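Local atomic coordinates of BDI_3064 protein (Parabacteroides distasonis ATCC 8503, PDB entry 5Z06), a protein that hydrolyses linear beta-1,2-glucan and beta-1,2-glucooligosaccharides from the non-reducing end, acting as an exo-type glycoside hydrolase that releases sophorose. Residues L444-S449 / G462-M467; I468-A473 / Y479-E484; G489-E494 / D551-Y556; L686-P691 / K695-I700. All coordinates share one frame; numbering follows the deposited sequence.

Contact 1. Residues L444-S449 / G462-M467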
# COMPACT_ATOMS: atom_id res chain seq x y z
N LEU A 444 3.29 28.95 -3.58
CA LEU A 444 2.58 28.35 -2.48
C LEU A 444 3.56 27.54 -1.68
O LEU A 444 4.56 27.06 -2.22
CB LEU A 444 1.46 27.41 -2.99
CG LEU A 444 0.22 28.10 -3.53
CD1 LEU A 444 -0.68 27.08 -4.23
CD2 LEU A 444 -0.52 28.79 -2.40
N TYR A 445 3.26 27.38 -0.39
CA TYR A 445 3.96 26.45 0.47
C TYR A 445 3.14 25.21 0.74
O TYR A 445 1.89 25.25 0.77
CB TYR A 445 4.40 27.12 1.75
CG TYR A 445 5.56 28.06 1.48
CD1 TYR A 445 5.33 29.30 0.88
CD2 TYR A 445 6.87 27.69 1.74
CE1 TYR A 445 6.38 30.15 0.59
CE2 TYR A 445 7.92 28.55 1.46
CZ TYR A 445 7.66 29.78 0.90
OH TYR A 445 8.68 30.64 0.59
N TRP A 446 3.86 24.11 0.92
CA TRP A 446 3.30 22.79 1.15
C TRP A 446 2.59 22.75 2.50
O TRP A 446 1.46 22.25 2.59
CB TRP A 446 4.40 21.72 1.07
CG TRP A 446 3.93 20.36 0.74
CD1 TRP A 446 2.96 19.66 1.36
CD2 TRP A 446 4.42 19.52 -0.31
NE1 TRP A 446 2.79 18.43 0.76
CE2 TRP A 446 3.68 18.31 -0.26
CE3 TRP A 446 5.42 19.66 -1.28
CZ2 TRP A 446 3.88 17.27 -1.16
CZ3 TRP A 446 5.63 18.61 -2.16
CH2 TRP A 446 4.86 17.44 -2.10
N HIS A 447 3.24 23.28 3.54
CA HIS A 447 2.77 23.05 4.90
C HIS A 447 2.61 24.32 5.68
O HIS A 447 3.31 25.29 5.44
CB HIS A 447 3.74 22.16 5.68
CG HIS A 447 4.15 20.89 4.99
ND1 HIS A 447 5.27 20.81 4.20
CD2 HIS A 447 3.65 19.63 5.05
CE1 HIS A 447 5.42 19.57 3.76
NE2 HIS A 447 4.45 18.83 4.27
N TRP A 448 1.70 24.29 6.65
CA TRP A 448 1.68 25.32 7.69
C TRP A 448 1.33 24.67 9.00
O TRP A 448 0.31 24.00 9.08
CB TRP A 448 0.68 26.44 7.40
CG TRP A 448 0.63 27.43 8.54
CD1 TRP A 448 1.53 28.40 8.79
CD2 TRP A 448 -0.36 27.52 9.57
NE1 TRP A 448 1.19 29.10 9.92
CE2 TRP A 448 0.03 28.59 10.42
CE3 TRP A 448 -1.52 26.80 9.87
CZ2 TRP A 448 -0.70 28.97 11.54
CZ3 TRP A 448 -2.27 27.18 11.00
CH2 TRP A 448 -1.85 28.27 11.82
N SER A 449 2.16 24.89 10.01
CA SER A 449 1.96 24.30 11.34
C SER A 449 1.33 25.32 12.29
O SER A 449 1.78 26.45 12.33
CB SER A 449 3.30 23.84 11.92
OG SER A 449 3.20 23.64 13.31
N GLY A 462 6.65 22.84 -9.56
CA GLY A 462 6.52 21.82 -10.60
C GLY A 462 7.75 21.82 -11.50
O GLY A 462 8.56 22.72 -11.40
N TRP A 463 7.92 20.84 -12.38
CA TRP A 463 7.05 19.67 -12.52
C TRP A 463 7.19 18.73 -11.34
O TRP A 463 8.28 18.25 -11.01
CB TRP A 463 7.40 18.90 -13.77
CG TRP A 463 6.66 17.61 -13.91
CD1 TRP A 463 7.17 16.34 -13.77
CD2 TRP A 463 5.27 17.46 -14.17
NE1 TRP A 463 6.18 15.41 -13.98
CE2 TRP A 463 5.00 16.06 -14.22
CE3 TRP A 463 4.24 18.36 -14.40
CZ2 TRP A 463 3.74 15.56 -14.49
CZ3 TRP A 463 2.96 17.85 -14.67
CH2 TRP A 463 2.73 16.47 -14.72
N ASN A 464 6.06 18.52 -10.68
CA ASN A 464 5.88 17.43 -9.75
C ASN A 464 4.38 17.14 -9.66
O ASN A 464 3.63 17.44 -10.59
CB ASN A 464 6.59 17.71 -8.40
CG ASN A 464 5.98 18.84 -7.60
OD1 ASN A 464 5.05 19.53 -8.04
ND2 ASN A 464 6.50 19.03 -6.42
N GLU A 465 3.93 16.60 -8.54
CA GLU A 465 2.53 16.15 -8.40
C GLU A 465 1.55 17.24 -8.05
O GLU A 465 0.34 16.96 -7.97
CB GLU A 465 2.42 15.07 -7.32
CG GLU A 465 2.67 15.52 -5.88
CD GLU A 465 4.07 15.23 -5.39
OE1 GLU A 465 4.97 15.54 -6.14
OE2 GLU A 465 4.29 14.74 -4.28
N THR A 466 2.05 18.46 -7.81
CA THR A 466 1.31 19.48 -7.13
C THR A 466 0.61 20.48 -8.05
O THR A 466 0.20 21.53 -7.58
CB THR A 466 2.21 20.26 -6.14
OG1 THR A 466 3.04 21.19 -6.84
CG2 THR A 466 3.07 19.29 -5.32
N MET A 467 0.44 20.17 -9.34
CA MET A 467 -0.24 21.14 -10.23
C MET A 467 -1.65 21.52 -9.72
O MET A 467 -2.05 22.69 -9.80
CB MET A 467 -0.38 20.63 -11.66
CG MET A 467 -1.19 21.57 -12.55
SD MET A 467 -1.29 21.08 -14.27
CE MET A 467 0.40 21.27 -14.82
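The indole of Trp446 is met at its edge by the carboxylate of Glu465, whose OE2 lies in the ring plane 3.5 Å from Trp446 CH2. The two flat groups stand almost perpendicular, their planes 85° apart, so that an oxygen faces the electropositive rim of the six-membered ring and not its electron-rich face. Thr466 comes in obliquely with its methyl, CG2 resting 4.1 Å from Trp446 CZ3. Within the first segment, Trp446 CD1 in turn sits 3.3 Å above one face of the His447 imidazole, off toward the rim. The indole reaches across because its CG is anti to the backbone N (chi1 -156°), which carries the six-membered ring toward the 462-467 loop.

These residues belong to the (alpha/alpha)6-barrel domain expected of this glucoamylase-like, six-hairpin clan, in whose relatives loops between helices line the active-site cleft. Glycerol, probably from the crystallisation liquor, is bound here: one molecule by Glu465 OE1 and Asn464 ND2, another weakly at Glu465 OE2. Such molecules often mark pockets, so this may be a polar binding surface.

Asn464 shapes the loop behind. Its OD1 accepts from Thr466 N at 3.2 Å, closing an Asx turn, and from Thr466 OG1 at 2.9 Å. The hydroxyl donor lies only 15° from the amide carbonyl plane, whereas the backbone donor stands well above it. A valine in place of Thr466 would probably leave Asn464 OD1 without its hydroxyl donor, and the amide freer to turn. Val393 of helix 392-408 touches both Trp446 and Thr466.

Contact 2. Residues I468-A473 / Y479-E484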
# COMPACT_ATOMS: atom_id res chain seq x y z
N ILE A 468 -2.37 20.53 -9.21
CA ILE A 468 -3.75 20.71 -8.79
C ILE A 468 -3.83 21.59 -7.54
O ILE A 468 -4.85 22.21 -7.29
CB ILE A 468 -4.47 19.36 -8.52
CG1 ILE A 468 -5.99 19.53 -8.47
CG2 ILE A 468 -4.00 18.69 -7.22
CD1 ILE A 468 -6.62 19.69 -9.81
N THR A 469 -2.75 21.60 -6.76
CA THR A 469 -2.61 22.51 -5.62
C THR A 469 -2.65 23.97 -6.08
O THR A 469 -3.36 24.82 -5.50
CB THR A 469 -1.32 22.23 -4.84
OG1 THR A 469 -1.12 20.81 -4.71
CG2 THR A 469 -1.39 22.87 -3.48
N TYR A 470 -1.94 24.26 -7.15
CA TYR A 470 -2.01 25.59 -7.76
C TYR A 470 -3.33 25.81 -8.45
O TYR A 470 -3.91 26.87 -8.33
CB TYR A 470 -0.86 25.84 -8.72
CG TYR A 470 0.40 26.21 -8.01
CD1 TYR A 470 1.29 25.24 -7.58
CD2 TYR A 470 0.69 27.55 -7.73
CE1 TYR A 470 2.45 25.59 -6.94
CE2 TYR A 470 1.84 27.90 -7.07
CZ TYR A 470 2.71 26.92 -6.68
OH TYR A 470 3.85 27.29 -6.02
N MET A 471 -3.81 24.80 -9.14
CA MET A 471 -5.07 24.91 -9.83
C MET A 471 -6.14 25.29 -8.83
O MET A 471 -6.82 26.30 -9.01
CB MET A 471 -5.46 23.62 -10.51
CG MET A 471 -4.57 23.28 -11.68
SD MET A 471 -5.00 24.25 -13.13
CE MET A 471 -3.35 24.43 -13.74
N LEU A 472 -6.26 24.51 -7.76
CA LEU A 472 -7.33 24.73 -6.81
C LEU A 472 -7.16 26.01 -6.06
O LEU A 472 -8.14 26.71 -5.81
CB LEU A 472 -7.52 23.54 -5.87
CG LEU A 472 -8.13 22.34 -6.60
CD1 LEU A 472 -8.03 21.08 -5.74
CD2 LEU A 472 -9.59 22.57 -6.94
N ALA A 473 -5.92 26.34 -5.73
CA ALA A 473 -5.61 27.62 -5.10
C ALA A 473 -6.13 28.78 -5.92
O ALA A 473 -6.67 29.70 -5.36
CB ALA A 473 -4.12 27.76 -4.85
N TYR A 479 -10.60 32.69 -1.27
CA TYR A 479 -9.22 32.87 -0.84
C TYR A 479 -8.28 32.44 -1.93
O TYR A 479 -7.23 31.90 -1.66
CB TYR A 479 -8.97 32.06 0.41
CG TYR A 479 -9.79 32.48 1.59
CD1 TYR A 479 -9.51 33.67 2.26
CD2 TYR A 479 -10.84 31.67 2.06
CE1 TYR A 479 -10.26 34.05 3.36
CE2 TYR A 479 -11.59 32.04 3.16
CZ TYR A 479 -11.30 33.24 3.80
OH TYR A 479 -12.03 33.63 4.89
N GLY A 480 -8.68 32.71 -3.18
CA GLY A 480 -7.92 32.35 -4.32
C GLY A 480 -6.64 33.12 -4.36
O GLY A 480 -6.48 34.15 -3.71
N ILE A 481 -5.70 32.57 -5.10
CA ILE A 481 -4.46 33.23 -5.41
C ILE A 481 -4.55 33.61 -6.87
O ILE A 481 -5.39 33.12 -7.64
CB ILE A 481 -3.23 32.34 -5.11
CG1 ILE A 481 -3.15 31.14 -6.06
CG2 ILE A 481 -3.24 31.90 -3.66
CD1 ILE A 481 -1.94 30.27 -5.79
N SER A 482 -3.67 34.53 -7.25
CA SER A 482 -3.63 35.05 -8.59
C SER A 482 -3.27 33.93 -9.57
O SER A 482 -2.40 33.11 -9.26
CB SER A 482 -2.57 36.16 -8.66
OG SER A 482 -2.17 36.39 -10.00
N PRO A 483 -3.90 33.89 -10.75
CA PRO A 483 -3.49 32.88 -11.73
C PRO A 483 -2.01 32.96 -12.14
O PRO A 483 -1.43 31.97 -12.59
CB PRO A 483 -4.44 33.14 -12.92
CG PRO A 483 -4.92 34.53 -12.75
CD PRO A 483 -5.01 34.73 -11.27
N GLU A 484 -1.38 34.13 -11.96
CA GLU A 484 0.06 34.30 -12.21
C GLU A 484 0.92 33.37 -11.37
O GLU A 484 2.03 33.03 -11.78
CB GLU A 484 0.53 35.76 -12.01
CG GLU A 484 0.32 36.69 -13.22
CD GLU A 484 -1.13 37.10 -13.45
OE1 GLU A 484 -1.99 36.88 -12.57
OE2 GLU A 484 -1.41 37.67 -14.53
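Ile481 points its side chain at helix 467-475, which the chain has recently left, laying CG1 and CD1 along the methyl of Ala473. The contact is a helix-loop-helix connection within the alpha-helical glucoamylase-like domain: the chain leaves helix 467-475, folds back against it, and then enters helix 485-490. Ile481 CG1 lies between the backbone N and the carbonyl carbon (chi1 67°), and the extended chain then carries CD1 to within 3.5 Å of Ala473 CB, tighter than the usual carbon-carbon distance. The small methyl of alanine allows the loop to come this near. From one turn earlier, Tyr470 presents its ring obliquely, with CD2 4.3 Å from Ile481 CD1; its hydroxyl is engaged by Leu460 O and Leu444 N.

The backbone fixes this apolar fit. Ile481 N donates to Ala473 O at 3.0 Å from well above the carbonyl plane (46° out of it), and the neighbouring Gly480 CA approaches the same oxygen at 3.1 Å in a CA-H...O contact, a close passage eased by the lack of a side chain. Farther along, Pro483 packs on Lys699 and Ile700 of helix 691-702. Ser482 prepares the next helix, its OG accepting a capping bond from Glu484 N at 3.1 Å.

Contact 3. Residues G489-E494 / D551-Y556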
# COMPACT_ATOMS: atom_id res chain seq x y z
N GLY A 489 5.17 30.41 -9.43
CA GLY A 489 5.37 29.36 -8.43
C GLY A 489 5.55 28.00 -9.04
O GLY A 489 6.67 27.52 -9.20
N TRP A 490 4.42 27.37 -9.37
CA TRP A 490 4.42 26.07 -10.03
C TRP A 490 5.49 26.00 -11.15
O TRP A 490 6.37 25.15 -11.10
CB TRP A 490 3.03 25.78 -10.57
CG TRP A 490 3.00 24.77 -11.57
CD1 TRP A 490 2.89 24.94 -12.89
CD2 TRP A 490 3.14 23.36 -11.34
NE1 TRP A 490 2.89 23.72 -13.53
CE2 TRP A 490 3.05 22.73 -12.60
CE3 TRP A 490 3.25 22.57 -10.19
CZ2 TRP A 490 3.13 21.35 -12.76
CZ3 TRP A 490 3.31 21.18 -10.35
CH2 TRP A 490 3.26 20.59 -11.63
N ALA A 491 5.42 26.90 -12.13
CA ALA A 491 6.36 26.89 -13.26
C ALA A 491 7.44 27.99 -13.12
O ALA A 491 7.91 28.53 -14.11
CB ALA A 491 5.61 27.02 -14.57
N SER A 492 7.81 28.30 -11.89
CA SER A 492 8.79 29.31 -11.59
C SER A 492 10.03 29.14 -12.46
O SER A 492 10.58 28.04 -12.57
CB SER A 492 9.23 29.21 -10.14
OG SER A 492 10.24 30.16 -9.84
N GLN A 493 10.47 30.25 -13.05
CA GLN A 493 11.74 30.30 -13.76
C GLN A 493 12.92 30.73 -12.88
O GLN A 493 14.03 30.80 -13.36
CB GLN A 493 11.61 31.22 -14.97
CG GLN A 493 10.53 30.76 -15.94
CD GLN A 493 10.83 29.38 -16.50
OE1 GLN A 493 11.78 29.20 -17.26
NE2 GLN A 493 10.04 28.39 -16.09
N GLU A 494 12.69 30.94 -11.58
CA GLU A 494 13.75 31.40 -10.69
C GLU A 494 14.84 30.37 -10.54
O GLU A 494 14.59 29.17 -10.65
CB GLU A 494 13.24 31.73 -9.29
CG GLU A 494 12.31 32.92 -9.23
CD GLU A 494 11.95 33.31 -7.81
OE1 GLU A 494 12.22 32.53 -6.86
OE2 GLU A 494 11.37 34.40 -7.65
N ASP A 551 -1.12 25.14 -20.80
CA ASP A 551 -0.44 26.37 -20.39
C ASP A 551 0.38 26.89 -21.58
O ASP A 551 0.21 26.40 -22.71
CB ASP A 551 0.38 26.16 -19.10
CG ASP A 551 1.57 25.21 -19.26
OD1 ASP A 551 2.00 24.85 -20.38
OD2 ASP A 551 2.09 24.81 -18.22
N LYS A 552 1.27 27.86 -21.36
CA LYS A 552 2.04 28.41 -22.48
C LYS A 552 3.06 27.43 -23.08
O LYS A 552 3.47 27.58 -24.22
CB LYS A 552 2.67 29.75 -22.08
CG LYS A 552 3.90 29.70 -21.19
CD LYS A 552 4.13 31.06 -20.48
CE LYS A 552 5.59 31.50 -20.41
NZ LYS A 552 6.00 32.28 -21.62
N TYR A 553 3.40 26.39 -22.33
CA TYR A 553 4.39 25.38 -22.73
C TYR A 553 3.87 24.13 -23.41
O TYR A 553 4.47 23.66 -24.35
CB TYR A 553 5.11 24.92 -21.49
CG TYR A 553 5.69 26.06 -20.73
CD1 TYR A 553 6.63 26.89 -21.30
CD2 TYR A 553 5.29 26.31 -19.44
CE1 TYR A 553 7.19 27.95 -20.60
CE2 TYR A 553 5.84 27.36 -18.72
CZ TYR A 553 6.79 28.17 -19.30
OH TYR A 553 7.33 29.21 -18.57
N THR A 554 2.77 23.58 -22.92
CA THR A 554 2.27 22.33 -23.44
C THR A 554 0.83 22.13 -23.04
O THR A 554 0.37 22.68 -22.03
CB THR A 554 3.10 21.11 -22.92
OG1 THR A 554 2.64 19.88 -23.51
CG2 THR A 554 3.05 20.99 -21.38
N ASN A 555 0.13 21.32 -23.83
CA ASN A 555 -1.07 20.67 -23.37
C ASN A 555 -0.66 19.51 -22.43
O ASN A 555 0.29 18.78 -22.75
CB ASN A 555 -1.81 20.11 -24.54
CG ASN A 555 -3.00 19.30 -24.12
OD1 ASN A 555 -2.95 18.07 -24.09
ND2 ASN A 555 -4.06 19.99 -23.73
N TYR A 556 -1.36 19.32 -21.32
CA TYR A 556 -0.94 18.32 -20.33
C TYR A 556 -1.28 16.86 -20.64
O TYR A 556 -0.51 15.99 -20.29
CB TYR A 556 -1.25 18.75 -18.86
CG TYR A 556 -0.20 19.72 -18.50
CD1 TYR A 556 1.04 19.28 -18.07
CD2 TYR A 556 -0.36 21.05 -18.78
CE1 TYR A 556 2.07 20.16 -17.84
CE2 TYR A 556 0.66 21.96 -18.54
CZ TYR A 556 1.88 21.51 -18.08
OH TYR A 556 2.89 22.40 -17.85
O HOH W 1 6.78 29.97 -15.89
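Apolar contact between the segments is slight: Ala491 CB lies 4.2 Å from Tyr553 CE2, approaching the ring obliquely. A small methyl suits this place, where the phenol passes close to the end of helix 485-490. Within its own segment, Lys552 lays CG over the centre of one Tyr553 face, 3.6 Å above the plane.

The polar link runs through water. One molecule in the plane of the Tyr553 ring, at its edge, lies 2.8 Å from Tyr553 OH and donates to Ala491 O at 2.6 Å. That carbonyl also accepts from Gln493 NE2 at 2.9 Å, with an N-H...O angle of 166° and the acceptor nearly in the amide plane. Gln493 reaches back because its chain bends at chi2 (-61°); the amide and phenol then slide past each other in opposite directions, planes 37° apart, Gln493 NE2 staying 3.8 Å from Tyr553 OH without a hydrogen bond. The main polar partner of Gln493 NE2 is Met512 O. A leucine in place of Gln493 would probably leave Ala491 O without its amide donor, and Met512 O without this partner.

The contact joins the loop leaving helix 485-490 to the one entering helix 556-573, both in the helical glucoamylase-like domain.

Turns built on side-chain oxygens shape both loops. Asp551 OD1 takes Tyr553 N in an Asx turn and Thr554 N in an Asx motif, while its OD2 is met by Tyr556 OH at 2.6 Å, on the syn side but tilted out of the carboxylate plane. Tyr486 OH of helix 485-490 also bonds to OD2. Ser492 OG accepts from Glu494 N, an ST turn.

Contact 4. Residues L686-P691 / K695-I700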
# COMPACT_ATOMS: atom_id res chain seq x y z
N LEU A 686 -16.93 15.42 -14.35
CA LEU A 686 -17.49 15.96 -13.12
C LEU A 686 -16.69 17.17 -12.65
O LEU A 686 -17.21 18.29 -12.57
CB LEU A 686 -17.53 14.89 -12.05
CG LEU A 686 -18.60 13.83 -12.25
CD1 LEU A 686 -18.31 12.67 -11.31
CD2 LEU A 686 -20.01 14.38 -12.02
N PHE A 687 -15.41 16.94 -12.41
CA PHE A 687 -14.54 17.98 -11.91
C PHE A 687 -14.54 19.20 -12.81
O PHE A 687 -14.64 20.31 -12.33
CB PHE A 687 -13.13 17.48 -11.80
CG PHE A 687 -12.20 18.48 -11.16
CD1 PHE A 687 -12.26 18.74 -9.81
CD2 PHE A 687 -11.29 19.17 -11.93
CE1 PHE A 687 -11.42 19.66 -9.22
CE2 PHE A 687 -10.43 20.10 -11.35
CZ PHE A 687 -10.49 20.34 -9.98
N MET A 688 -14.41 18.97 -14.12
CA MET A 688 -14.30 20.04 -15.09
C MET A 688 -15.58 20.85 -15.29
O MET A 688 -15.52 21.93 -15.83
CB MET A 688 -13.80 19.50 -16.44
CG MET A 688 -12.38 18.94 -16.40
SD MET A 688 -11.11 20.09 -15.84
CE MET A 688 -11.23 21.33 -17.13
N SER A 689 -16.73 20.31 -14.86
CA SER A 689 -17.99 21.05 -14.87
C SER A 689 -18.15 21.98 -13.71
O SER A 689 -19.14 22.72 -13.67
CB SER A 689 -19.21 20.10 -14.87
OG SER A 689 -19.34 19.48 -13.62
N HIS A 690 -17.24 21.94 -12.74
CA HIS A 690 -17.40 22.77 -11.55
C HIS A 690 -17.12 24.23 -11.92
O HIS A 690 -16.14 24.53 -12.58
CB HIS A 690 -16.51 22.32 -10.41
CG HIS A 690 -16.84 22.99 -9.12
ND1 HIS A 690 -16.50 24.29 -8.85
CD2 HIS A 690 -17.47 22.53 -8.01
CE1 HIS A 690 -16.90 24.62 -7.64
NE2 HIS A 690 -17.49 23.57 -7.10
N PRO A 691 -18.02 25.14 -11.51
CA PRO A 691 -17.86 26.52 -11.94
C PRO A 691 -16.53 27.13 -11.55
O PRO A 691 -15.92 27.76 -12.37
CB PRO A 691 -19.03 27.25 -11.28
CG PRO A 691 -20.06 26.20 -11.04
CD PRO A 691 -19.37 24.87 -10.98
N LYS A 695 -13.61 28.62 -14.12
CA LYS A 695 -13.06 29.98 -13.97
C LYS A 695 -11.54 30.00 -13.81
O LYS A 695 -10.87 30.82 -14.41
CB LYS A 695 -13.69 30.77 -12.82
CG LYS A 695 -14.76 31.76 -13.26
CD LYS A 695 -16.00 31.03 -13.80
CE LYS A 695 -17.26 31.89 -13.84
NZ LYS A 695 -18.44 31.15 -13.30
N GLY A 696 -11.01 29.10 -12.98
CA GLY A 696 -9.59 29.08 -12.70
C GLY A 696 -8.78 28.71 -13.93
O GLY A 696 -7.74 29.32 -14.20
N ILE A 697 -9.29 27.72 -14.67
CA ILE A 697 -8.67 27.28 -15.92
C ILE A 697 -8.65 28.42 -16.92
O ILE A 697 -7.61 28.68 -17.55
CB ILE A 697 -9.43 26.09 -16.53
CG1 ILE A 697 -9.29 24.83 -15.65
CG2 ILE A 697 -8.99 25.80 -17.97
CD1 ILE A 697 -7.95 24.14 -15.70
N GLN A 698 -9.80 29.08 -17.08
CA GLN A 698 -9.90 30.25 -17.97
C GLN A 698 -8.83 31.26 -17.60
O GLN A 698 -8.08 31.71 -18.45
CB GLN A 698 -11.26 30.95 -17.86
CG GLN A 698 -12.42 30.25 -18.55
CD GLN A 698 -13.76 30.94 -18.28
OE1 GLN A 698 -13.82 32.07 -17.76
NE2 GLN A 698 -14.85 30.25 -18.63
N LYS A 699 -8.77 31.59 -16.32
CA LYS A 699 -7.83 32.58 -15.83
C LYS A 699 -6.40 32.18 -16.13
O LYS A 699 -5.61 33.03 -16.52
CB LYS A 699 -7.97 32.81 -14.33
CG LYS A 699 -9.21 33.56 -13.92
CD LYS A 699 -9.26 33.68 -12.41
CE LYS A 699 -10.51 34.38 -11.96
NZ LYS A 699 -10.49 34.43 -10.48
N ILE A 700 -6.06 30.91 -15.95
CA ILE A 700 -4.68 30.49 -16.14
C ILE A 700 -4.36 30.53 -17.62
O ILE A 700 -3.33 31.05 -18.01
CB ILE A 700 -4.38 29.11 -15.55
CG1 ILE A 700 -4.49 29.15 -14.02
CG2 ILE A 700 -2.96 28.68 -15.92
CD1 ILE A 700 -4.69 27.79 -13.38
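Pro691 and Lys695 bury the most surface here, and they meet as first and fifth residues of one helix. They lie at a tight junction between two consecutive helices of the helical glucoamylase-like domain, near the C-terminal end of the chain: helix 682-688 is followed closely by helix 691-702, which begins at Pro691. Proline suits a first turn, where its missing N-H costs no helical bond, and its ring lies beside the preceding His690, with CD 3.5 Å above one face of the imidazole. His690 is the N-cap, its ND1 bonding weakly to Asp692 N. Pro691 O then accepts from Lys695 N at 3.0 Å, in an almost straight bond of 172°. The aliphatic part of Lys695, bent at chi2 (68°), curls back over this carbonyl, bringing CD to 3.6 Å from Pro691 O, while NZ ends 4.4 Å from Pro691 CB; a long, flexible chain fits this exposed side.

On the buried side, Met688 CE lies 4.3 Å from Ile697 CG1, an unbranched chain reaching a branched one. Leu544 touches both residues. Just beyond Met688, Ser689 OG lies in the carbonyl plane of Leu686 and donates to a lone pair of Leu686 O at 2.7 Å.

Overall arrangement
All four contacts lie on the same side of the chain's centre. Contact 2 is the buried one, an apolar fit held by a backbone hydrogen bond; its helix 467-475 continues from the loop of contact 1, and Leu444 CD1 packs against both Ala473 and Ile481. Contacts 1 and 3 are partly buried and more polar, one beside bound glycerol, the other bridged by water; Trp490 joins them, its CZ3 packing on Asn464 and Thr466. Tyr470 also packs on Gly489 and Trp490, linking contacts 2 and 3. Contact 4 divides between buried Met688 and Ile697 and exposed Pro691 and Lys695; Met471 meets its Ile697 and Ile700, whereas contacts 1 and 3 do not touch it.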